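Local coordinates for protein beta-ketoacyl synthase (Pseudomonas aeruginosa, PDB 4CW4) that condenses acetyl-CoA with malonyl-ACP to acetoacetyl-ACP, the primer that starts bacterial fatty acid synthesis, and works as a homodimer, at residues V549-P552 with R553-E556; A566-A569 with A570-E573. All coordinates share one frame; numbering follows the deposited sequence.

Contact 1. Residues V549-P552 with R553-E556; sequences VLSP and RIAE
Ser-551 OG is gripped twice: it accepts the backbone N-H of Ile-554, with OG 3.2 Å from Ile-554 N and an almost straight N-H...O angle of 170°, and it bonds to the carboxylate of Glu-531. Its first torsion, 68°, sets OG between its own backbone N and carbonyl carbon, from where it can reach forward over the first turn of the helix. Serine suits this place because its short hydroxyl stands in for the carbonyl that an earlier turn would have supplied. The same residue serves with its backbone as well, Ser-551 O accepting Ala-555 N at 3.0 Å. Next in line, Pro-552 O receives Glu-556 N at 2.8 Å. Proline fits the first position of a helix, where no N-H is needed and the ring holds phi near the helical value.

Beside the cap, CD1 of Leu-550 meets CG2 of Ile-554 at 3.9 Å, the two side chains crossing at about a right angle and both lying against Val-425 of helix 409-425. Arg-553, bent at its third torsion (83°), brings NE to a salt bridge with Glu-531, so one carboxylate serves both the cap and the first turn. Ser-551 is thus the N-cap of helix 552-563, at the end of strand 543-550 in this thiolase-like fold.

Contact 2. Residues A566-A569 with A570-E573; sequences AAFA and AYVE
Phe-568 and Tyr-571, one helical turn apart, meet as a T-shaped pair: the edge of the tyrosine, through CD2, lies over one face of the phenylalanine, with the centroids 5.2 Å apart and the planes at 62°. The closest carbons are Phe-568 CE1 and Tyr-571 CD2, at 3.8 Å, and the approach is offset toward the rim of the phenylalanine ring. Both rings have CG anti to the backbone N, which sends them out side by side in the same direction. Val-572 completes the packing: its CG2 comes to 3.5 Å from Phe-568 CE2 as the two side chains cross obliquely. A branched residue suits this place because Val-572 CG2 reaches the backbone as well as the ring, 3.4 Å from Phe-568 O.

This is the i to i+3 and i to i+4 spacing of an alpha helix, here near the start of helix 565-590, with one face packed and the other exposed. The packed face turns to the rest of the chain: Phe-568 packs on Leu-559 and Arg-560 of helix 552-563, while Ala-567 and Tyr-571 touch Leu-379 of helix 375-381. The tyrosine adds a polar end to a buried ring, and its OH is hydrogen-bonded to the carbonyl of Ala-383.

The other flank is much looser. Ala-566, Ala-569 and Ala-570 are exposed, and their methyls add little beyond the small bulk and helix preference of alanine. Here the backbone does the work, Ala-569 O accepting Glu-573 N at 3.1 Å. A water donates to that same carbonyl, 2.8 Å from Ala-569 O, and also to Glu-573 OE2 at 2.7 Å. In Glu-573, an exposed residue, the bend at the second torsion (-52°) turns the carboxylate back to this water.

Overall arrangement
Following the chain from the N terminus, strand 543-550 ends at contact 1, where the turn into helix 552-563 is made. That helix gives way almost at once to helix 565-590, whose early turns hold contact 2. Both contacts are local, so neither closes a long loop; they come in series, without nesting or crossing, their centres about 17 Å apart. They nevertheless touch, Glu-556 O lying 4.0 Å from Phe-568 CE1, because the second helix packs back against the first. Arg-575, farther along helix 565-590, pairs with Glu-556 and bonds weakly to the hydroxyl of Tyr-571. Contact 1 also ties in helix 482-496 through Phe-494, besides strand 387-394 and helix 409-425.

Contact 1. Residues V549-P552 with R553-E556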
loop_
_atom_site.group_PDB
_atom_site.type_symbol
_atom_site.label_atom_id
_atom_site.label_comp_id
_atom_site.label_asym_id
_atom_site.label_seq_id
_atom_site.Cartn_x
_atom_site.Cartn_y
_atom_site.Cartn_z
ATOM N N VAL A 549 -12.358 20.879 1.044
ATOM C CA VAL A 549 -13.519 20.524 1.849
ATOM C C VAL A 549 -14.417 21.748 1.978
ATOM O O VAL A 549 -13.951 22.832 2.320
ATOM C CB VAL A 549 -13.107 20.058 3.276
ATOM C CG1 VAL A 549 -14.298 19.425 3.995
ATOM C CG2 VAL A 549 -11.916 19.117 3.233
ATOM N N LEU A 550 -15.697 21.562 1.683
ATOM C CA LEU A 550 -16.710 22.607 1.786
ATOM C C LEU A 550 -17.519 22.417 3.056
ATOM O O LEU A 550 -17.757 21.288 3.481
ATOM C CB LEU A 550 -17.661 22.553 0.589
ATOM C CG LEU A 550 -17.026 22.495 -0.803
ATOM C CD1 LEU A 550 -18.122 22.456 -1.873
ATOM C CD2 LEU A 550 -16.080 23.676 -1.008
ATOM N N SER A 551 -17.953 23.523 3.661
ATOM C CA SER A 551 -18.746 23.468 4.872
ATOM C C SER A 551 -20.134 22.885 4.629
ATOM O O SER A 551 -20.624 22.870 3.493
ATOM C CB SER A 551 -18.946 24.891 5.429
ATOM O OG SER A 551 -19.775 25.624 4.543
ATOM N N PRO A 552 -20.810 22.487 5.721
ATOM C CA PRO A 552 -22.224 22.133 5.587
ATOM C C PRO A 552 -23.079 23.228 4.944
ATOM O O PRO A 552 -23.958 22.898 4.142
ATOM C CB PRO A 552 -22.649 21.865 7.023
ATOM C CG PRO A 552 -21.409 21.378 7.678
ATOM C CD PRO A 552 -20.295 22.174 7.067
ATOM N N ARG A 553 -22.841 24.494 5.272
ATOM C CA ARG A 553 -23.659 25.551 4.692
ATOM C C ARG A 553 -23.544 25.569 3.175
ATOM O O ARG A 553 -24.550 25.683 2.479
ATOM C CB ARG A 553 -23.275 26.933 5.218
ATOM C CG ARG A 553 -24.228 28.024 4.733
ATOM C CD ARG A 553 -23.876 29.396 5.285
ATOM N NE ARG A 553 -22.824 30.022 4.487
ATOM C CZ ARG A 553 -23.011 30.546 3.281
ATOM N NH1 ARG A 553 -24.215 30.523 2.716
ATOM N NH2 ARG A 553 -21.985 31.090 2.634
ATOM N N ILE A 554 -22.321 25.483 2.670
ATOM C CA ILE A 554 -22.101 25.495 1.229
ATOM C C ILE A 554 -22.734 24.262 0.592
ATOM O O ILE A 554 -23.418 24.354 -0.416
ATOM C CB ILE A 554 -20.603 25.587 0.895
ATOM C CG1 ILE A 554 -20.026 26.913 1.427
ATOM C CG2 ILE A 554 -20.347 25.402 -0.611
ATOM C CD1 ILE A 554 -20.535 28.158 0.759
ATOM N N ALA A 555 -22.507 23.107 1.195
ATOM C CA ALA A 555 -23.033 21.861 0.666
ATOM C C ALA A 555 -24.564 21.888 0.634
ATOM O O ALA A 555 -25.171 21.458 -0.343
ATOM C CB ALA A 555 -22.531 20.688 1.504
ATOM N N GLU A 556 -25.192 22.411 1.683
ATOM C CA GLU A 556 -26.641 22.512 1.710
ATOM C C GLU A 556 -27.176 23.451 0.643
ATOM O O GLU A 556 -28.176 23.144 0.008
ATOM C CB GLU A 556 -27.119 22.948 3.090
ATOM C CG GLU A 556 -27.037 21.802 4.098
ATOM C CD GLU A 556 -27.639 22.131 5.438
ATOM O OE1 GLU A 556 -28.198 23.243 5.613
ATOM O OE2 GLU A 556 -27.537 21.266 6.331
#

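Contact 2. Residues A566-A569 with A570-E573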
loop_
_atom_site.group_PDB
_atom_site.type_symbol
_atom_site.label_atom_id
_atom_site.label_comp_id
_atom_site.label_asym_id
_atom_site.label_seq_id
_atom_site.Cartn_x
_atom_site.Cartn_y
_atom_site.Cartn_z
ATOM N N ALA A 566 -38.927 21.406 -2.484
ATOM C CA ALA A 566 -39.783 20.320 -1.986
ATOM C C ALA A 566 -38.962 19.105 -1.545
ATOM O O ALA A 566 -39.193 18.525 -0.469
ATOM C CB ALA A 566 -40.805 19.905 -2.998
ATOM N N ALA A 567 -38.031 18.694 -2.399
ATOM C CA ALA A 567 -37.183 17.547 -2.093
ATOM C C ALA A 567 -36.307 17.839 -0.884
ATOM O O ALA A 567 -36.109 16.976 -0.023
ATOM C CB ALA A 567 -36.323 17.164 -3.278
ATOM N N PHE A 568 -35.799 19.063 -0.799
ATOM C CA PHE A 568 -34.972 19.408 0.346
ATOM C C PHE A 568 -35.782 19.395 1.643
ATOM O O PHE A 568 -35.286 18.972 2.677
ATOM C CB PHE A 568 -34.271 20.755 0.170
ATOM C CG PHE A 568 -33.123 20.931 1.104
ATOM C CD1 PHE A 568 -31.859 20.451 0.761
ATOM C CD2 PHE A 568 -33.298 21.497 2.358
ATOM C CE1 PHE A 568 -30.788 20.578 1.644
ATOM C CE2 PHE A 568 -32.218 21.618 3.242
ATOM C CZ PHE A 568 -30.978 21.159 2.883
ATOM N N ALA A 569 -37.023 19.881 1.594
ATOM C CA ALA A 569 -37.867 19.858 2.788
ATOM C C ALA A 569 -38.139 18.437 3.258
ATOM O O ALA A 569 -38.135 18.165 4.461
ATOM C CB ALA A 569 -39.179 20.595 2.535
ATOM N N ALA A 570 -38.367 17.516 2.320
ATOM C CA ALA A 570 -38.590 16.121 2.701
ATOM C C ALA A 570 -37.340 15.542 3.368
ATOM O O ALA A 570 -37.423 14.813 4.346
ATOM C CB ALA A 570 -39.002 15.282 1.484
ATOM N N TYR A 571 -36.187 15.883 2.820
ATOM C CA TYR A 571 -34.888 15.517 3.394
ATOM C C TYR A 571 -34.728 16.054 4.817
ATOM O O TYR A 571 -34.329 15.327 5.726
ATOM C CB TYR A 571 -33.787 16.047 2.490
ATOM C CG TYR A 571 -32.421 16.143 3.121
ATOM C CD1 TYR A 571 -31.682 15.004 3.415
ATOM C CD2 TYR A 571 -31.871 17.368 3.423
ATOM C CE1 TYR A 571 -30.428 15.097 3.990
ATOM C CE2 TYR A 571 -30.633 17.470 3.998
ATOM C CZ TYR A 571 -29.912 16.327 4.279
ATOM O OH TYR A 571 -28.670 16.451 4.840
ATOM N N VAL A 572 -35.089 17.314 5.024
ATOM C CA VAL A 572 -34.967 17.921 6.355
ATOM C C VAL A 572 -35.781 17.156 7.388
ATOM O O VAL A 572 -35.317 16.929 8.513
ATOM C CB VAL A 572 -35.381 19.406 6.330
ATOM C CG1 VAL A 572 -35.667 19.952 7.743
ATOM C CG2 VAL A 572 -34.287 20.216 5.666
ATOM N N GLU A 573 -36.988 16.745 7.011
ATOM C CA GLU A 573 -37.802 15.969 7.934
ATOM C C GLU A 573 -37.131 14.640 8.321
ATOM O O GLU A 573 -37.096 14.283 9.499
ATOM C CB GLU A 573 -39.187 15.709 7.355
ATOM C CG GLU A 573 -40.036 16.953 7.215
ATOM C CD GLU A 573 -40.127 17.741 8.493
ATOM O OE1 GLU A 573 -40.874 17.283 9.379
ATOM O OE2 GLU A 573 -39.437 18.784 8.627
HETATM O O HOH W 1 -39.009 20.041 6.310
#